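PDB 3D3Y: uncharacterized protein from Enterococcus faecalis, which is of unknown function but is related to the M16 metallopeptidases and probably contains an inactive M16-type domain. Local coordinates for residues N32-H37 against S166-I171; A231-N236 against D309-F314. One frame throughout, in Å; residues are numbered along the deposited sequence.

Contact 1 of 2, residues N32-H37 against S166-I171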
ATOM      1  N   ASN A  32       2.570 -13.222  -2.022  1.00 32.88           N
ATOM      2  CA  ASN A  32       2.107 -12.736  -0.729  1.00 32.62           C
ATOM      3  C   ASN A  32       2.931 -13.425   0.344  1.00 32.68           C
ATOM      4  O   ASN A  32       3.082 -14.654   0.308  1.00 32.88           O
ATOM      5  CB  ASN A  32       0.612 -13.064  -0.595  1.00 32.66           C
ATOM      6  CG  ASN A  32      -0.066 -12.374   0.602  1.00 35.03           C
ATOM      7  OD1 ASN A  32       0.321 -12.561   1.773  1.00 31.49           O
ATOM      8  ND2 ASN A  32      -1.093 -11.589   0.304  1.00 33.55           N
ATOM      9  N   THR A  33       3.467 -12.644   1.285  1.00 33.09           N
ATOM     10  CA  THR A  33       4.248 -13.185   2.411  1.00 34.01           C
ATOM     11  C   THR A  33       3.958 -12.381   3.680  1.00 34.11           C
ATOM     12  O   THR A  33       3.444 -11.262   3.604  1.00 33.24           O
ATOM     13  CB  THR A  33       5.775 -13.180   2.108  1.00 33.93           C
ATOM     14  OG1 THR A  33       6.440 -14.085   3.002  1.00 36.62           O
ATOM     15  CG2 THR A  33       6.369 -11.761   2.266  1.00 34.12           C
ATOM     16  N   ARG A  34       4.276 -12.942   4.839  1.00 33.57           N
ATOM     17  CA  ARG A  34       4.231 -12.168   6.095  1.00 34.82           C
ATOM     18  C   ARG A  34       5.197 -10.969   6.039  1.00 33.56           C
ATOM     19  O   ARG A  34       6.328 -11.094   5.564  1.00 33.28           O
ATOM     20  CB  ARG A  34       4.558 -13.084   7.296  1.00 35.01           C
ATOM     21  CG  ARG A  34       4.416 -12.435   8.681  1.00 38.06           C
ATOM     22  CD  ARG A  34       4.902 -13.386   9.828  1.00 38.07           C
ATOM     23  NE  ARG A  34       6.369 -13.430   9.854  1.00 46.71           N
ATOM     24  CZ  ARG A  34       7.147 -12.456  10.342  1.00 49.74           C
ATOM     25  NH1 ARG A  34       6.612 -11.364  10.876  1.00 51.65           N
ATOM     26  NH2 ARG A  34       8.471 -12.574  10.309  1.00 52.49           N
ATOM     27  N   LEU A  35       4.754  -9.809   6.515  1.00 33.33           N
ATOM     28  CA  LEU A  35       5.652  -8.640   6.591  1.00 33.62           C
ATOM     29  C   LEU A  35       6.803  -9.020   7.509  1.00 34.34           C
ATOM     30  O   LEU A  35       6.569  -9.541   8.591  1.00 35.20           O
ATOM     31  CB  LEU A  35       4.914  -7.438   7.142  1.00 32.73           C
ATOM     32  CG  LEU A  35       5.685  -6.133   7.153  1.00 33.25           C
ATOM     33  CD1 LEU A  35       5.735  -5.578   5.743  1.00 32.62           C
ATOM     34  CD2 LEU A  35       5.015  -5.170   8.113  1.00 31.54           C
ATOM     35  N   ASN A  36       8.036  -8.777   7.082  1.00 34.34           N
ATOM     36  CA  ASN A  36       9.208  -9.392   7.758  1.00 34.55           C
ATOM     37  C   ASN A  36      10.433  -8.518   7.511  1.00 34.63           C
ATOM     38  O   ASN A  36      10.907  -8.399   6.391  1.00 33.73           O
ATOM     39  CB  ASN A  36       9.424 -10.808   7.202  1.00 34.90           C
ATOM     40  CG  ASN A  36      10.580 -11.562   7.869  1.00 37.04           C
ATOM     41  OD1 ASN A  36      11.365 -11.003   8.616  1.00 36.65           O
ATOM     42  ND2 ASN A  36      10.672 -12.855   7.583  1.00 40.16           N
ATOM     43  N   HIS A  37      10.957  -7.901   8.562  1.00 35.28           N
ATOM     44  CA  HIS A  37      12.135  -7.052   8.388  1.00 35.14           C
ATOM     45  C   HIS A  37      13.274  -7.771   7.647  1.00 35.50           C
ATOM     46  O   HIS A  37      14.078  -7.116   7.010  1.00 36.16           O
ATOM     47  CB  HIS A  37      12.627  -6.491   9.735  1.00 34.35           C
ATOM     48  CG  HIS A  37      13.338  -7.493  10.591  1.00 37.01           C
ATOM     49  ND1 HIS A  37      12.679  -8.321  11.476  1.00 39.12           N
ATOM     50  CD2 HIS A  37      14.653  -7.785  10.713  1.00 39.38           C
ATOM     51  CE1 HIS A  37      13.557  -9.090  12.097  1.00 40.97           C
ATOM     52  NE2 HIS A  37      14.762  -8.785  11.652  1.00 42.21           N
ATOM     53  N   SER A 166       7.189  -3.892  17.427  1.00 39.64           N
ATOM     54  CA  SER A 166       7.298  -4.838  16.330  1.00 38.98           C
ATOM     55  C   SER A 166       8.458  -4.511  15.398  1.00 38.91           C
ATOM     56  O   SER A 166       8.413  -3.497  14.662  1.00 38.64           O
ATOM     57  CB  SER A 166       5.989  -4.891  15.530  1.00 38.31           C
ATOM     58  OG  SER A 166       6.216  -5.512  14.271  1.00 38.51           O
ATOM     59  N   GLU A 167       9.461  -5.395  15.364  1.00 38.02           N
ATOM     60  CA  GLU A 167      10.586  -5.184  14.444  1.00 38.63           C
ATOM     61  C   GLU A 167      10.168  -5.156  12.955  1.00 37.27           C
ATOM     62  O   GLU A 167      10.848  -4.551  12.128  1.00 37.58           O
ATOM     63  CB  GLU A 167      11.727  -6.170  14.724  1.00 39.46           C
ATOM     64  CG  GLU A 167      13.010  -5.491  15.376  1.00 44.67           C
ATOM     65  CD  GLU A 167      12.720  -4.308  16.345  1.00 50.65           C
ATOM     66  OE1 GLU A 167      13.365  -3.237  16.181  1.00 54.67           O
ATOM     67  OE2 GLU A 167      11.857  -4.429  17.259  1.00 52.17           O
ATOM     68  N   ASP A 168       9.036  -5.780  12.629  1.00 35.57           N
ATOM     69  CA  ASP A 168       8.559  -5.814  11.245  1.00 34.77           C
ATOM     70  C   ASP A 168       7.774  -4.576  10.854  1.00 34.15           C
ATOM     71  O   ASP A 168       7.966  -4.020   9.770  1.00 33.80           O
ATOM     72  CB  ASP A 168       7.710  -7.059  11.013  1.00 34.64           C
ATOM     73  CG  ASP A 168       8.425  -8.331  11.388  1.00 36.86           C
ATOM     74  OD1 ASP A 168       9.596  -8.496  11.026  1.00 39.34           O
ATOM     75  OD2 ASP A 168       7.811  -9.186  12.060  1.00 41.60           O
ATOM     76  N   GLN A 169       6.865  -4.144  11.724  1.00 34.00           N
ATOM     77  CA  GLN A 169       5.937  -3.068  11.358  1.00 35.26           C
ATOM     78  C   GLN A 169       6.575  -1.686  11.384  1.00 35.85           C
ATOM     79  O   GLN A 169       6.030  -0.751  10.813  1.00 35.67           O
ATOM     80  CB  GLN A 169       4.709  -3.073  12.257  1.00 34.76           C
ATOM     81  CG  GLN A 169       3.769  -4.226  11.989  1.00 37.83           C
ATOM     82  CD  GLN A 169       2.947  -4.055  10.707  1.00 38.29           C
ATOM     83  OE1 GLN A 169       2.933  -2.999  10.095  1.00 41.53           O
ATOM     84  NE2 GLN A 169       2.283  -5.104  10.306  1.00 38.69           N
ATOM     85  N   LYS A 170       7.718  -1.563  12.067  1.00 36.05           N
ATOM     86  CA  LYS A 170       8.462  -0.297  12.084  1.00 37.58           C
ATOM     87  C   LYS A 170       9.206   0.011  10.770  1.00 38.54           C
ATOM     88  O   LYS A 170       9.722   1.118  10.574  1.00 38.83           O
ATOM     89  CB  LYS A 170       9.382  -0.226  13.312  1.00 37.54           C
ATOM     90  CG  LYS A 170      10.404  -1.312  13.410  1.00 38.73           C
ATOM     91  CD  LYS A 170      11.483  -0.983  14.447  1.00 43.71           C
ATOM     92  CE  LYS A 170      10.999  -1.214  15.857  1.00 45.72           C
ATOM     93  NZ  LYS A 170      12.088  -0.891  16.844  1.00 50.22           N
ATOM     94  N   ILE A 171       9.186  -0.944   9.844  1.00 38.84           N
ATOM     95  CA  ILE A 171       9.836  -0.823   8.538  1.00 39.23           C
ATOM     96  C   ILE A 171       8.814  -0.466   7.448  1.00 39.02           C
ATOM     97  O   ILE A 171       7.778  -1.161   7.319  1.00 38.81           O
ATOM     98  CB  ILE A 171      10.507  -2.181   8.161  1.00 38.60           C
ATOM     99  CG1 ILE A 171      11.321  -2.745   9.329  1.00 39.59           C
ATOM    100  CG2 ILE A 171      11.348  -2.087   6.858  1.00 40.82           C
ATOM    101  CD1 ILE A 171      12.554  -1.917   9.756  1.00 41.67           C
TER
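A salt bridge from R34 and a His-carboxylate hydrogen bond from H37 meet on D168, joining the end of strand 24-34 in the six-stranded mixed sheet, and the loop after it, to the type I beta turn D168-I171, which lies between helices 150-162 and 177-182. OD1 of D168 takes two hydrogen bonds from one residue: the backbone N of H37 at 2.9 Å, nearly straight at 169°, and ND1 of the H37 ring at 3.1 Å. The two donors arrive from opposite faces of the carboxylate plane, and the oxygen lies close to the plane of the imidazole. Chi1 of 75° sets CG of H37 between its own backbone N and carbonyl carbon, on the side of this oxygen. The other oxygen, OD2, pairs with NH1 of R34 at 2.8 Å; it sits at the edge of the guanidinium, in its plane, while NH1 stands above the plane of the carboxylate. Beside this polar group, CD2 of L35 presses on the amide end of Q169, 3.5 Å from CD, and NE2 of Q169 is itself bonded to G83 and N84. OG of S166 accepts a hydrogen bond from N of Q169 at 3.0 Å, an ST motif overlapping the start of the turn. L35 O is buried with no hydrogen-bond partner in the model; NH1 of R34 is close but badly angled. With an arginine on its second oxygen, the carboxylate is probably ionised, which would favour the proton on ND1 and could raise the pKa of H37.

Contact 2 of 2, residues A231-N236 against D309-F314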
ATOM      1  N   ALA A 231      -0.303 -15.385   5.534  1.00 34.97           N
ATOM      2  CA  ALA A 231      -0.154 -14.612   6.782  1.00 36.39           C
ATOM      3  C   ALA A 231      -1.481 -13.906   7.143  1.00 36.78           C
ATOM      4  O   ALA A 231      -2.247 -13.516   6.247  1.00 35.70           O
ATOM      5  CB  ALA A 231       0.959 -13.566   6.630  1.00 35.12           C
ATOM      6  N   ALA A 232      -1.731 -13.716   8.443  1.00 37.65           N
ATOM      7  CA  ALA A 232      -2.881 -12.934   8.893  1.00 38.65           C
ATOM      8  C   ALA A 232      -2.794 -11.546   8.281  1.00 39.33           C
ATOM      9  O   ALA A 232      -1.716 -10.957   8.221  1.00 40.21           O
ATOM     10  CB  ALA A 232      -2.916 -12.851  10.381  1.00 39.53           C
ATOM     11  N   ILE A 233      -3.903 -11.030   7.772  1.00 38.57           N
ATOM     12  CA  ILE A 233      -3.810  -9.734   7.122  1.00 38.81           C
ATOM     13  C   ILE A 233      -3.677  -8.576   8.136  1.00 38.18           C
ATOM     14  O   ILE A 233      -2.885  -7.651   7.923  1.00 40.09           O
ATOM     15  CB  ILE A 233      -4.934  -9.467   6.081  1.00 38.38           C
ATOM     16  CG1 ILE A 233      -4.700  -8.080   5.459  1.00 41.22           C
ATOM     17  CG2 ILE A 233      -6.310  -9.564   6.703  1.00 39.35           C
ATOM     18  CD1 ILE A 233      -4.573  -8.005   3.975  1.00 35.18           C
ATOM     19  N   PHE A 234      -4.439  -8.624   9.219  1.00 35.80           N
ATOM     20  CA  PHE A 234      -4.526  -7.482  10.109  1.00 34.66           C
ATOM     21  C   PHE A 234      -3.339  -7.487  11.055  1.00 34.72           C
ATOM     22  O   PHE A 234      -2.814  -8.562  11.408  1.00 33.88           O
ATOM     23  CB  PHE A 234      -5.838  -7.480  10.909  1.00 33.77           C
ATOM     24  CG  PHE A 234      -7.072  -7.295  10.062  1.00 33.61           C
ATOM     25  CD1 PHE A 234      -7.100  -6.375   9.016  1.00 31.52           C
ATOM     26  CD2 PHE A 234      -8.213  -8.040  10.320  1.00 35.56           C
ATOM     27  CE1 PHE A 234      -8.263  -6.197   8.221  1.00 32.40           C
ATOM     28  CE2 PHE A 234      -9.391  -7.865   9.534  1.00 36.11           C
ATOM     29  CZ  PHE A 234      -9.401  -6.935   8.488  1.00 31.45           C
ATOM     30  N   TYR A 235      -2.913  -6.295  11.460  1.00 34.41           N
ATOM     31  CA  TYR A 235      -1.948  -6.192  12.559  1.00 35.14           C
ATOM     32  C   TYR A 235      -2.624  -5.470  13.722  1.00 35.50           C
ATOM     33  O   TYR A 235      -3.308  -4.463  13.528  1.00 34.05           O
ATOM     34  CB  TYR A 235      -0.675  -5.443  12.152  1.00 35.34           C
ATOM     35  CG  TYR A 235       0.240  -5.108  13.327  1.00 36.78           C
ATOM     36  CD1 TYR A 235       1.252  -5.998  13.740  1.00 36.97           C
ATOM     37  CD2 TYR A 235       0.082  -3.914  14.037  1.00 36.98           C
ATOM     38  CE1 TYR A 235       2.097  -5.693  14.824  1.00 36.68           C
ATOM     39  CE2 TYR A 235       0.922  -3.599  15.124  1.00 36.97           C
ATOM     40  CZ  TYR A 235       1.917  -4.485  15.507  1.00 37.80           C
ATOM     41  OH  TYR A 235       2.723  -4.131  16.570  1.00 38.14           O
ATOM     42  N   ASN A 236      -2.392  -5.998  14.922  1.00 36.12           N
ATOM     43  CA  ASN A 236      -2.882  -5.420  16.162  1.00 38.18           C
ATOM     44  C   ASN A 236      -1.767  -5.432  17.231  1.00 37.98           C
ATOM     45  O   ASN A 236      -0.839  -6.255  17.186  1.00 37.62           O
ATOM     46  CB  ASN A 236      -4.116  -6.223  16.637  1.00 40.24           C
ATOM     47  CG  ASN A 236      -4.676  -5.713  17.945  1.00 44.83           C
ATOM     48  OD1 ASN A 236      -5.178  -4.578  18.013  1.00 51.17           O
ATOM     49  ND2 ASN A 236      -4.580  -6.539  19.007  1.00 48.30           N
ATOM     50  N   ASP A 309      -5.520   3.861   8.821  1.00 31.73           N
ATOM     51  CA  ASP A 309      -5.096   2.612   8.256  1.00 31.08           C
ATOM     52  C   ASP A 309      -5.965   1.564   8.943  1.00 31.25           C
ATOM     53  O   ASP A 309      -5.821   1.299  10.149  1.00 30.87           O
ATOM     54  CB  ASP A 309      -3.605   2.406   8.558  1.00 32.14           C
ATOM     55  CG  ASP A 309      -3.056   1.072   8.054  1.00 33.29           C
ATOM     56  OD1 ASP A 309      -3.795   0.070   7.955  1.00 32.93           O
ATOM     57  OD2 ASP A 309      -1.828   1.025   7.793  1.00 38.77           O
ATOM     58  N   THR A 310      -6.868   0.985   8.163  1.00 30.83           N
ATOM     59  CA  THR A 310      -7.862   0.026   8.668  1.00 30.94           C
ATOM     60  C   THR A 310      -7.377  -1.422   8.519  1.00 30.66           C
ATOM     61  O   THR A 310      -8.168  -2.383   8.669  1.00 30.20           O
ATOM     62  CB  THR A 310      -9.220   0.210   7.932  1.00 30.69           C
ATOM     63  OG1 THR A 310      -9.021  -0.009   6.536  1.00 31.96           O
ATOM     64  CG2 THR A 310      -9.717   1.645   8.097  1.00 31.13           C
ATOM     65  N   PHE A 311      -6.093  -1.588   8.202  1.00 30.57           N
ATOM     66  CA  PHE A 311      -5.441  -2.897   8.284  1.00 31.20           C
ATOM     67  C   PHE A 311      -4.455  -3.027   9.476  1.00 30.84           C
ATOM     68  O   PHE A 311      -4.147  -4.142   9.921  1.00 30.22           O
ATOM     69  CB  PHE A 311      -4.824  -3.268   6.915  1.00 33.01           C
ATOM     70  CG  PHE A 311      -5.884  -3.466   5.821  1.00 33.40           C
ATOM     71  CD1 PHE A 311      -6.224  -4.738   5.388  1.00 37.01           C
ATOM     72  CD2 PHE A 311      -6.581  -2.381   5.295  1.00 36.41           C
ATOM     73  CE1 PHE A 311      -7.223  -4.919   4.406  1.00 37.41           C
ATOM     74  CE2 PHE A 311      -7.602  -2.562   4.339  1.00 33.55           C
ATOM     75  CZ  PHE A 311      -7.898  -3.817   3.891  1.00 34.78           C
ATOM     76  N   ARG A 312      -4.008  -1.896  10.015  1.00 30.73           N
ATOM     77  CA  ARG A 312      -3.111  -1.906  11.177  1.00 31.04           C
ATOM     78  C   ARG A 312      -3.725  -1.200  12.396  1.00 31.07           C
ATOM     79  O   ARG A 312      -3.049  -1.052  13.407  1.00 31.82           O
ATOM     80  CB  ARG A 312      -1.716  -1.311  10.838  1.00 30.41           C
ATOM     81  CG  ARG A 312      -0.947  -2.087   9.785  1.00 30.28           C
ATOM     82  CD  ARG A 312       0.458  -1.541   9.559  1.00 30.65           C
ATOM     83  NE  ARG A 312       0.477  -0.196   9.008  1.00 36.40           N
ATOM     84  CZ  ARG A 312       1.579   0.550   8.953  1.00 37.76           C
ATOM     85  NH1 ARG A 312       2.728   0.070   9.429  1.00 38.46           N
ATOM     86  NH2 ARG A 312       1.531   1.753   8.425  1.00 36.46           N
ATOM     87  N   GLY A 313      -4.983  -0.755  12.287  1.00 31.70           N
ATOM     88  CA  GLY A 313      -5.768  -0.226  13.436  1.00 31.86           C
ATOM     89  C   GLY A 313      -5.240   1.031  14.131  1.00 32.16           C
ATOM     90  O   GLY A 313      -5.247   1.128  15.362  1.00 32.50           O
ATOM     91  N   PHE A 314      -4.852   2.010  13.335  1.00 33.29           N
ATOM     92  CA  PHE A 314      -4.304   3.238  13.850  1.00 33.94           C
ATOM     93  C   PHE A 314      -4.618   4.395  12.919  1.00 34.91           C
ATOM     94  O   PHE A 314      -5.060   4.213  11.775  1.00 34.50           O
ATOM     95  CB  PHE A 314      -2.810   3.092  14.187  1.00 33.61           C
ATOM     96  CG  PHE A 314      -1.870   3.333  13.031  1.00 34.55           C
ATOM     97  CD1 PHE A 314      -1.008   4.414  13.063  1.00 34.85           C
ATOM     98  CD2 PHE A 314      -1.803   2.458  11.938  1.00 34.67           C
ATOM     99  CE1 PHE A 314      -0.112   4.658  12.012  1.00 34.15           C
ATOM    100  CE2 PHE A 314      -0.910   2.697  10.875  1.00 35.98           C
ATOM    101  CZ  PHE A 314      -0.073   3.798  10.910  1.00 35.13           C
TER
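F311, Y235 and R312 carry the meeting of the loop 231-236, which leads toward strand 244-251, with the hairpin connection between the antiparallel strands 303-309 and 314-321, where G313 and F314 face D309 in a G1 beta bulge. One backbone hydrogen bond joins the two: N of Y235 donates to O of F311 at 2.9 Å, the N-H...O angle being 167°. The same carbonyl oxygen receives a CA-H...O contact from F234, and Y235 O is approached in like manner by CA of R312, so the two backbones lie close together without forming a sheet. The F311 ring receives most of the apolar packing. CG1 of I233 meets the edge of that ring at CD1, 3.7 Å away, where chi1 of -179° has set CG1 anti to the backbone N. CE1 of F234 approaches the same CD1 at 3.8 Å, the two rings lying oblique with centroids 5.8 Å apart and planes at 52°. Beyond these segments F311 also meets the ring of Y267 and the cation of K82. The side chain of Y235 meets the other segment through CB, 4.1 Å from CG of R312; its ring meets F163, and its hydroxyl bonds to Q237. The guanidinium of R312 turns from Y235 toward Q159, and an acetate ion, probably from the crystallisation liquor, lies about 4 Å from the R312 side chain. D309 fixes this turn from within: OD1 accepts hydrogen bonds from both N of F311 and N of R312, an Asx turn and an Asx motif sharing one oxygen, and OD2 forms a salt bridge with R312, lying in the guanidinium plane 2.9 Å from NE.

The two contacts follow one another in the chain, contact 1 closing before contact 2 opens, and their centres lie about 12 Å apart. Contact 1 lies at the end of the inner strand 24-34 of the six-stranded sheet, contact 2 at the hairpin end of the five-stranded sheet. They touch directly: OE1 of Q169 probably accepts a hydrogen bond from NH1 of R312 at 3.1 Å, NE2 of Q169 packs on CB of Y235, and CB of A231 rests against CA of R34. Loop 231-236 and the turn at 166-171 thus join the two sheets, the loop touching both segments of contact 1 as well as hairpin 309-314.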